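PDB 3GF6: DUF3845 domain-containing protein from Bacteroides thetaiotaomicron VPI-5482, which is of unknown function but is a bacterial lipoprotein with an all-beta fold built mainly from two antiparallel sheets. Local coordinates for residues A[46-51]-A[55-60]; A[85-88]-A[94-97]; A[97-102]-A[140-145]; A[152-157]-A[181-186]. All blocks are in the same frame, centred on the assembly; numbering follows the deposited sequence. Where two conformers were deposited one is given.

Contact 1 of 4, residues A[46-51]-A[55-60]; sequences AQYPND and GKLTFM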
# COMPACT_ATOMS: atom_id res chain seq x y z
N ALA A 46 11.75 -12.17 4.15
CA ALA A 46 11.47 -12.23 2.74
C ALA A 46 12.47 -13.17 2.05
O ALA A 46 13.70 -13.06 2.23
CB ALA A 46 11.51 -10.84 2.12
N GLN A 47 11.91 -14.12 1.32
CA GLN A 47 12.62 -15.04 0.48
C GLN A 47 11.68 -15.75 -0.49
O GLN A 47 10.48 -15.88 -0.21
CB GLN A 47 13.38 -16.09 1.33
CG GLN A 47 12.52 -17.06 2.07
CD GLN A 47 13.34 -18.10 2.88
OE1 GLN A 47 14.40 -18.55 2.46
NE2 GLN A 47 12.84 -18.47 4.04
N TYR A 48 12.23 -16.22 -1.60
CA TYR A 48 11.46 -16.98 -2.55
C TYR A 48 11.53 -18.46 -2.24
O TYR A 48 12.61 -19.04 -2.20
CB TYR A 48 12.01 -16.75 -3.98
CG TYR A 48 11.61 -15.41 -4.54
CD1 TYR A 48 10.29 -15.15 -4.87
CD2 TYR A 48 12.54 -14.41 -4.70
CE1 TYR A 48 9.95 -13.91 -5.35
CE2 TYR A 48 12.23 -13.20 -5.20
CZ TYR A 48 10.92 -12.93 -5.51
OH TYR A 48 10.55 -11.68 -5.99
N PRO A 49 10.36 -19.11 -2.05
CA PRO A 49 10.42 -20.55 -1.95
C PRO A 49 10.83 -21.15 -3.29
O PRO A 49 10.61 -20.56 -4.35
CB PRO A 49 9.01 -20.97 -1.58
CG PRO A 49 8.21 -19.70 -1.41
CD PRO A 49 8.97 -18.62 -2.10
N ASN A 50 11.54 -22.26 -3.18
CA ASN A 50 11.91 -23.12 -4.30
C ASN A 50 12.97 -22.56 -5.23
O ASN A 50 13.30 -23.23 -6.22
CB ASN A 50 10.64 -23.51 -5.10
CG ASN A 50 9.70 -24.39 -4.29
OD1 ASN A 50 10.16 -25.16 -3.44
ND2 ASN A 50 8.41 -24.34 -4.58
N ASP A 51 13.53 -21.39 -4.91
CA ASP A 51 14.56 -20.76 -5.75
C ASP A 51 15.56 -20.00 -4.85
O ASP A 51 15.26 -18.96 -4.30
CB ASP A 51 13.92 -19.81 -6.75
CG ASP A 51 14.92 -19.12 -7.65
OD1 ASP A 51 16.12 -19.41 -7.53
OD2 ASP A 51 14.50 -18.34 -8.52
N GLY A 55 20.00 -12.24 -4.61
CA GLY A 55 20.13 -10.83 -4.98
C GLY A 55 18.88 -9.99 -5.20
O GLY A 55 19.00 -8.80 -5.48
N LYS A 56 17.70 -10.59 -5.12
CA LYS A 56 16.47 -9.85 -5.39
C LYS A 56 15.29 -10.37 -4.58
O LYS A 56 15.07 -11.58 -4.51
CB LYS A 56 16.15 -9.97 -6.88
CG LYS A 56 15.03 -9.11 -7.40
CD LYS A 56 15.02 -9.32 -8.94
CE LYS A 56 13.71 -9.05 -9.61
NZ LYS A 56 13.79 -9.68 -11.01
N LEU A 57 14.55 -9.45 -3.98
CA LEU A 57 13.30 -9.77 -3.26
C LEU A 57 12.21 -8.77 -3.63
O LEU A 57 12.26 -7.60 -3.20
CB LEU A 57 13.56 -9.77 -1.76
CG LEU A 57 14.62 -10.73 -1.21
CD1 LEU A 57 14.96 -10.30 0.24
CD2 LEU A 57 14.13 -12.17 -1.25
N THR A 58 11.22 -9.24 -4.37
CA THR A 58 10.07 -8.42 -4.81
C THR A 58 8.87 -8.84 -3.96
O THR A 58 8.50 -10.04 -3.93
CB THR A 58 9.80 -8.60 -6.27
OG1 THR A 58 11.02 -8.42 -7.01
CG2 THR A 58 8.73 -7.59 -6.70
N PHE A 59 8.26 -7.88 -3.26
CA PHE A 59 7.12 -8.19 -2.39
C PHE A 59 6.20 -7.04 -2.21
O PHE A 59 6.58 -5.89 -2.51
CB PHE A 59 7.55 -8.77 -1.03
CG PHE A 59 8.53 -7.92 -0.29
CD1 PHE A 59 8.12 -6.84 0.50
CD2 PHE A 59 9.87 -8.17 -0.38
CE1 PHE A 59 9.09 -6.04 1.16
CE2 PHE A 59 10.81 -7.39 0.28
CZ PHE A 59 10.42 -6.35 1.06
N MSE A 60 4.98 -7.33 -1.77
CA MSE A 60 4.04 -6.29 -1.52
C MSE A 60 3.45 -6.41 -0.11
O MSE A 60 3.55 -7.45 0.54
CB MSE A 60 2.94 -6.25 -2.60
CG MSE A 60 2.11 -7.43 -2.60
SE MSE A 60 0.48 -7.21 -1.54
CE MSE A 60 -0.17 -8.86 -2.35
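The chain passes from strand 40-46 of one sheet to strand 56-62 of the other through a short connection, and A46 and Y48 at its start pack on L57, T58 and F59. Y48 has the larger share of the buried surface on its segment, 83 Å². Its CG sits beside the backbone N (chi1 -76°), which swings the ring over to the strand, where its hydroxyl accepts a hydrogen bond from T58 N (N to OH 3.0 Å, N-H...O 147°). The same OH is hydrogen-bonded to S86 OG, so two hydrogen bonds hold this buried phenol oxygen at the point where the pairing of strand 56-62 with strand 82-85 runs out. The carbonyl oxygen K56 O meets the edge of the tyrosine ring, 3.3 Å from Y48 CE2, favourable for a polarised aromatic C-H. L57 spreads its two methyls along the backbone of the connection: CD2 lies 3.7 Å from Q47 CA, while CD1 comes within 4.0 Å of A46 CB. A46 CB also touches F59 CE2 at 4.0 Å, and alanine's single methyl suits a place flanked by a leucine and a phenylalanine. T58 turns its own hydroxyl to N195 OD1. Beyond Y48 the chain reverses in a type II turn ending at D51. The contact thus belongs to a connection crossing between the sheets of a two-sheet all-beta fold, as in a beta sandwich.

Contact 2 of 4, residues A[85-88]-A[94-97]; sequences MSLG and YPSE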
# COMPACT_ATOMS: atom_id res chain seq x y z
N MSE A 85 5.36 -12.39 -1.01
CA MSE A 85 6.26 -12.44 -2.15
C MSE A 85 5.58 -12.44 -3.52
O MSE A 85 4.47 -12.97 -3.68
CB MSE A 85 7.11 -13.69 -2.09
CG MSE A 85 7.96 -13.84 -0.82
SE MSE A 85 9.18 -12.39 -0.45
CE MSE A 85 10.25 -12.48 -2.09
N SER A 86 6.28 -11.87 -4.50
CA SER A 86 5.86 -11.97 -5.90
C SER A 86 5.98 -13.40 -6.36
O SER A 86 6.48 -14.28 -5.63
CB SER A 86 6.69 -11.06 -6.80
OG SER A 86 7.95 -11.61 -7.09
N LEU A 87 5.52 -13.65 -7.58
CA LEU A 87 5.42 -15.04 -8.07
C LEU A 87 6.78 -15.72 -8.21
O LEU A 87 6.90 -16.95 -8.04
CB LEU A 87 4.70 -15.08 -9.40
CG LEU A 87 3.18 -14.98 -9.34
CD1 LEU A 87 2.65 -14.66 -10.77
CD2 LEU A 87 2.59 -16.26 -8.82
N GLY A 88 7.82 -14.95 -8.51
CA GLY A 88 9.18 -15.50 -8.47
C GLY A 88 10.26 -14.46 -8.67
O GLY A 88 9.99 -13.27 -8.81
N TYR A 94 1.77 -10.91 -8.83
CA TYR A 94 1.33 -11.56 -7.61
C TYR A 94 0.27 -12.60 -7.93
O TYR A 94 -0.47 -12.48 -8.90
CB TYR A 94 0.84 -10.49 -6.58
CG TYR A 94 2.04 -9.69 -6.06
CD1 TYR A 94 2.80 -10.17 -5.02
CD2 TYR A 94 2.50 -8.56 -6.75
CE1 TYR A 94 3.97 -9.50 -4.60
CE2 TYR A 94 3.64 -7.89 -6.37
CZ TYR A 94 4.39 -8.36 -5.29
OH TYR A 94 5.52 -7.69 -4.94
N PRO A 95 0.22 -13.67 -7.14
CA PRO A 95 -0.83 -14.66 -7.33
C PRO A 95 -2.22 -14.03 -7.19
O PRO A 95 -2.41 -13.13 -6.35
CB PRO A 95 -0.59 -15.68 -6.19
CG PRO A 95 0.35 -15.08 -5.29
CD PRO A 95 1.05 -13.95 -5.97
N SER A 96 -3.17 -14.50 -7.98
CA SER A 96 -4.54 -13.96 -7.94
C SER A 96 -5.16 -13.96 -6.53
O SER A 96 -5.83 -12.99 -6.11
CB SER A 96 -5.44 -14.74 -8.91
OG SER A 96 -5.60 -16.09 -8.50
N GLU A 97 -4.92 -15.04 -5.79
CA GLU A 97 -5.41 -15.15 -4.43
C GLU A 97 -4.83 -14.09 -3.47
O GLU A 97 -5.44 -13.81 -2.46
CB GLU A 97 -5.15 -16.55 -3.85
CG GLU A 97 -5.75 -17.68 -4.67
CD GLU A 97 -4.86 -18.16 -5.81
OE1 GLU A 97 -3.80 -17.53 -6.06
OE2 GLU A 97 -5.18 -19.21 -6.43
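This is a packing contact without hydrogen bonds between its segments, at the base of the loop that follows strand 82-85, where S86 and L87 lie against Y94 and P95. The serine methylene rests over one face of the tyrosine ring in a CH-pi contact, S86 CB standing 4.2 Å from the centroid of the Y94 ring and 27° off its normal. The small serine suits this place, since the backbone also lies close to the ring: S86 N is 3.3 Å from Y94 CE1. With chi1 at 78°, S86 OG lies between its backbone N and carbonyl carbon, bonding to D91 O as well as to Y48 while CB is left to the ring. L87 lies on the more exposed side. Its CD2 methyl meets P95 CD at 4.0 Å, the two side chains running past one another in opposite directions, and L87 CG approaches Y94 C at 4.0 Å. The backbone has a classic beta bulge here, L87 and G88 both facing D91. S86 is joined to T58 by a backbone bond. The loop thus folds back so that the Y94 ring packs on T58 and M60, a selenomethionine, of strand 56-62, just past its pairing with strand 82-85.

Contact 3 of 4, residues A[97-102]-A[140-145]; sequences ESQVPI and SLFQPY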
# COMPACT_ATOMS: atom_id res chain seq x y z
N GLU A 97 -4.92 -15.04 -5.79
CA GLU A 97 -5.41 -15.15 -4.43
C GLU A 97 -4.83 -14.09 -3.47
O GLU A 97 -5.44 -13.81 -2.46
CB GLU A 97 -5.15 -16.55 -3.85
CG GLU A 97 -5.75 -17.68 -4.67
CD GLU A 97 -4.86 -18.16 -5.81
OE1 GLU A 97 -3.80 -17.53 -6.06
OE2 GLU A 97 -5.18 -19.21 -6.43
N SER A 98 -3.69 -13.46 -3.80
CA SER A 98 -3.17 -12.39 -2.96
C SER A 98 -3.60 -11.00 -3.38
O SER A 98 -3.28 -10.04 -2.67
CB SER A 98 -1.66 -12.46 -2.86
OG SER A 98 -1.31 -13.65 -2.21
N GLN A 99 -4.30 -10.88 -4.51
CA GLN A 99 -4.70 -9.54 -5.03
C GLN A 99 -6.01 -9.12 -4.37
O GLN A 99 -7.12 -9.30 -4.91
CB GLN A 99 -4.76 -9.54 -6.56
CG GLN A 99 -3.42 -9.90 -7.23
CD GLN A 99 -3.41 -9.70 -8.73
OE1 GLN A 99 -4.16 -8.88 -9.26
NE2 GLN A 99 -2.52 -10.43 -9.43
N VAL A 100 -5.87 -8.63 -3.15
CA VAL A 100 -7.00 -8.52 -2.23
C VAL A 100 -7.30 -7.04 -1.94
O VAL A 100 -6.47 -6.32 -1.46
CB VAL A 100 -6.71 -9.26 -0.92
CG1 VAL A 100 -7.88 -9.04 0.08
CG2 VAL A 100 -6.50 -10.76 -1.23
N PRO A 101 -8.54 -6.62 -2.23
CA PRO A 101 -8.94 -5.23 -2.00
C PRO A 101 -9.17 -4.90 -0.50
O PRO A 101 -9.58 -5.75 0.26
CB PRO A 101 -10.26 -5.13 -2.74
CG PRO A 101 -10.78 -6.51 -2.79
CD PRO A 101 -9.61 -7.44 -2.79
N ILE A 102 -8.93 -3.66 -0.12
CA ILE A 102 -9.21 -3.19 1.22
C ILE A 102 -10.72 -3.07 1.42
O ILE A 102 -11.22 -3.24 2.53
CB ILE A 102 -8.44 -1.85 1.50
CG1 ILE A 102 -8.44 -1.53 2.99
CG2 ILE A 102 -9.03 -0.65 0.70
CD1 ILE A 102 -7.54 -0.32 3.38
N SER A 140 -8.21 1.37 -8.05
CA SER A 140 -9.30 0.42 -8.31
C SER A 140 -8.83 -0.84 -9.06
O SER A 140 -9.66 -1.65 -9.41
CB SER A 140 -10.44 1.12 -9.02
OG SER A 140 -10.04 1.42 -10.34
N LEU A 141 -7.52 -0.97 -9.35
CA LEU A 141 -6.88 -2.17 -9.91
C LEU A 141 -5.68 -2.53 -9.04
O LEU A 141 -5.15 -1.65 -8.35
CB LEU A 141 -6.40 -1.91 -11.33
CG LEU A 141 -7.52 -1.56 -12.33
CD1 LEU A 141 -6.91 -1.16 -13.66
CD2 LEU A 141 -8.50 -2.75 -12.48
N PHE A 142 -5.28 -3.79 -9.08
CA PHE A 142 -4.09 -4.27 -8.39
C PHE A 142 -2.86 -4.20 -9.31
O PHE A 142 -2.85 -4.80 -10.37
CB PHE A 142 -4.30 -5.71 -7.87
CG PHE A 142 -3.20 -6.20 -7.01
CD1 PHE A 142 -2.04 -6.72 -7.56
CD2 PHE A 142 -3.27 -6.03 -5.61
CE1 PHE A 142 -0.97 -7.11 -6.73
CE2 PHE A 142 -2.21 -6.43 -4.78
CZ PHE A 142 -1.07 -6.97 -5.34
N GLN A 143 -1.84 -3.48 -8.86
CA GLN A 143 -0.57 -3.29 -9.58
C GLN A 143 -0.72 -2.97 -11.09
O GLN A 143 -0.05 -3.57 -11.91
CB GLN A 143 0.38 -4.46 -9.34
CG GLN A 143 1.87 -4.07 -9.44
CD GLN A 143 2.84 -5.20 -9.28
OE1 GLN A 143 2.51 -6.39 -9.49
NE2 GLN A 143 4.02 -4.87 -8.89
N PRO A 144 -1.60 -2.00 -11.46
CA PRO A 144 -1.62 -1.62 -12.87
C PRO A 144 -0.30 -0.96 -13.23
O PRO A 144 0.24 -0.18 -12.44
CB PRO A 144 -2.76 -0.59 -12.94
CG PRO A 144 -2.76 0.05 -11.55
CD PRO A 144 -2.46 -1.13 -10.63
N TYR A 145 0.23 -1.25 -14.42
CA TYR A 145 1.57 -0.76 -14.75
C TYR A 145 1.67 -0.30 -16.19
O TYR A 145 1.26 -1.01 -17.11
CB TYR A 145 2.62 -1.84 -14.50
CG TYR A 145 4.00 -1.25 -14.48
CD1 TYR A 145 4.80 -1.21 -15.62
CD2 TYR A 145 4.48 -0.68 -13.32
CE1 TYR A 145 6.09 -0.64 -15.57
CE2 TYR A 145 5.76 -0.10 -13.27
CZ TYR A 145 6.55 -0.09 -14.41
OH TYR A 145 7.80 0.47 -14.34
O HOH W 1 -2.09 -7.51 -11.02
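S140 and L141 carry the chain off strand 129-139 and bring F142 up to Q99, the pair on which the contact rests. S140 is joined to E152 by a backbone hydrogen bond. F142 then holds CG anti to its backbone N (chi1 -173°), and the phenyl ring points at the other loop, where the aliphatic part of Q99 spreads over one of its faces. Q99 CG makes a CH-pi contact 3.7 Å from the centroid of the F142 ring and 21° off its normal. The amide follows with its plane tilted 23° from the ring, and Q99 OE1 comes within 3.5 Å of F142 CB. Glutamine suits this spot because its methylenes can lie on an aromatic face while the amide reaches polar partners: NE2 is bonded to Y94 O, and a water lying 3.0 Å from Q99 OE1 and 2.9 Å from F142 O bridges those two oxygens. Here two loops meet at the surface over one sheet of the beta sandwich, with Q99 as the centre of an inverse gamma turn, and the F142 ring meets F193 of strand 187-198 edge-to-face. At Q143 the backbone turns through the left-handed region, and P144 leads on to Y145, whose hydroxyl is bonded to P9 O.

Contact 4 of 4, residues A[152-157]-A[181-186]; sequences EVFMCK and SDLSFS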
# COMPACT_ATOMS: atom_id res chain seq x y z
N GLU A 152 -7.52 4.59 -13.14
CA GLU A 152 -7.83 3.73 -11.99
C GLU A 152 -6.89 3.91 -10.80
O GLU A 152 -7.18 3.44 -9.68
CB GLU A 152 -7.79 2.27 -12.43
CG GLU A 152 -8.93 1.85 -13.35
CD GLU A 152 -8.72 2.14 -14.82
OE1 GLU A 152 -7.61 2.58 -15.22
OE2 GLU A 152 -9.71 1.89 -15.56
N VAL A 153 -5.76 4.54 -11.04
CA VAL A 153 -4.81 4.87 -9.98
C VAL A 153 -5.19 6.22 -9.37
O VAL A 153 -5.17 7.27 -10.05
CB VAL A 153 -3.36 4.84 -10.48
CG1 VAL A 153 -2.42 5.42 -9.43
CG2 VAL A 153 -2.94 3.40 -10.74
N PHE A 154 -5.58 6.17 -8.09
CA PHE A 154 -6.09 7.35 -7.37
C PHE A 154 -4.96 8.09 -6.64
O PHE A 154 -4.94 9.32 -6.56
CB PHE A 154 -7.20 6.95 -6.38
CG PHE A 154 -8.39 6.25 -7.02
CD1 PHE A 154 -8.83 6.60 -8.29
CD2 PHE A 154 -9.01 5.18 -6.36
CE1 PHE A 154 -9.91 5.93 -8.88
CE2 PHE A 154 -10.07 4.51 -6.95
CZ PHE A 154 -10.52 4.88 -8.20
N MSE A 155 -4.01 7.32 -6.09
CA MSE A 155 -2.88 7.86 -5.36
C MSE A 155 -1.70 6.95 -5.62
O MSE A 155 -1.79 5.71 -5.50
CB MSE A 155 -3.12 7.95 -3.84
CG MSE A 155 -2.06 8.76 -3.07
SE MSE A 155 -1.83 8.17 -1.24
CE MSE A 155 -0.93 6.44 -1.53
N CYS A 156 -0.59 7.55 -5.98
CA CYS A 156 0.65 6.80 -6.17
C CYS A 156 1.80 7.67 -5.69
O CYS A 156 2.04 8.73 -6.27
CB CYS A 156 0.85 6.40 -7.65
SG CYS A 156 2.30 5.35 -7.90
N LYS A 157 2.48 7.24 -4.65
CA LYS A 157 3.60 7.96 -4.06
C LYS A 157 4.78 7.02 -3.90
O LYS A 157 4.77 6.08 -3.08
CB LYS A 157 3.23 8.64 -2.73
CG LYS A 157 2.28 9.84 -2.91
CD LYS A 157 1.72 10.34 -1.61
CE LYS A 157 0.57 11.35 -1.87
NZ LYS A 157 0.90 12.60 -2.65
N SER A 181 -12.16 12.94 -3.43
CA SER A 181 -13.54 12.57 -3.56
C SER A 181 -13.90 12.14 -4.99
O SER A 181 -13.04 12.08 -5.85
CB SER A 181 -14.39 13.78 -3.14
OG SER A 181 -14.24 14.85 -4.06
N ASP A 182 -15.19 11.87 -5.21
CA ASP A 182 -15.77 11.56 -6.52
C ASP A 182 -15.11 10.33 -7.17
O ASP A 182 -14.91 10.30 -8.40
CB ASP A 182 -15.65 12.75 -7.49
CG ASP A 182 -16.28 14.02 -6.97
OD1 ASP A 182 -17.27 13.95 -6.17
OD2 ASP A 182 -15.79 15.11 -7.40
N LEU A 183 -14.78 9.33 -6.36
CA LEU A 183 -14.14 8.14 -6.87
C LEU A 183 -15.17 7.04 -7.16
O LEU A 183 -16.14 6.90 -6.41
CB LEU A 183 -13.11 7.64 -5.88
CG LEU A 183 -12.05 8.64 -5.43
CD1 LEU A 183 -11.18 7.96 -4.34
CD2 LEU A 183 -11.22 9.13 -6.64
N SER A 184 -14.93 6.30 -8.24
CA SER A 184 -15.75 5.14 -8.64
C SER A 184 -14.87 3.90 -8.65
O SER A 184 -13.75 3.90 -9.15
CB SER A 184 -16.37 5.33 -10.03
OG SER A 184 -17.27 6.43 -10.07
N PHE A 185 -15.38 2.82 -8.07
CA PHE A 185 -14.69 1.53 -8.16
C PHE A 185 -15.57 0.35 -7.85
O PHE A 185 -16.53 0.47 -7.07
CB PHE A 185 -13.48 1.48 -7.23
CG PHE A 185 -13.81 1.75 -5.77
CD1 PHE A 185 -14.29 0.73 -4.93
CD2 PHE A 185 -13.59 3.02 -5.23
CE1 PHE A 185 -14.57 0.99 -3.61
CE2 PHE A 185 -13.88 3.26 -3.90
CZ PHE A 185 -14.36 2.25 -3.09
N SER A 186 -15.17 -0.81 -8.39
CA SER A 186 -15.69 -2.11 -7.97
C SER A 186 -15.01 -2.55 -6.71
O SER A 186 -15.64 -2.95 -5.75
CB SER A 186 -15.54 -3.16 -9.09
OG SER A 186 -15.76 -4.47 -8.59
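F154, L183 and F185 carry this contact, in which strand 153-158 of one sheet faces the end of strand 171-183 of the other, with no hydrogen bond between the segments. F154 CG lies anti to its carbonyl carbon (chi1 -58°), which carries the ring toward L183. A flat aromatic suits this place because it offers two faces and an edge. The methyl L183 CD2 sits over one face, 4.1 Å from the centroid of the F154 ring and 21° off the normal, a CH-pi contact displaced toward the rim near F154 CD1. On the opposite face lies E152 O, 3.7 Å above the plane of the F154 ring. At the edge S184 O stands 3.5 Å from F154 CZ, where the aromatic C-H is positively polarised. L183 suits its place because its forked end supplies two methyls, the other of which, CD1, lies 4.1 Å from F154 CD2. F185 takes a lesser part: the two phenylalanine side chains cross at about a right angle, F185 CD2 being 4.2 Å from F154 CE2, and the F185 ring also stacks on Y112. Both strands are irregular here, F154 and M155 forming a classic bulge opposite L138, D182 and L183 a G1 bulge opposite Y112. This is packing of side chains between two facing sheets, as in a beta sandwich, near the end of strand 171-183.

Following the chain from the N terminus, contact 1 closes a very short loop between strands 40-46 and 56-62, and contact 2 closes the next small loop, holding the chain after strand 82-85 to strand 56-62. Contact 3 closes a longer excursion that includes strands 103-104, 112-123 and 129-139, and joins two loops over the sheet containing strand 187-198. Contact 4 then bridges strands 153-158 and 171-183. The four follow one another without nesting or crossing, contacts 2 and 3 abutting at E97. Contacts 1 and 4, with centres about 29 Å apart, lie on opposite sides of the chain's centre, each bringing together elements of both sheets.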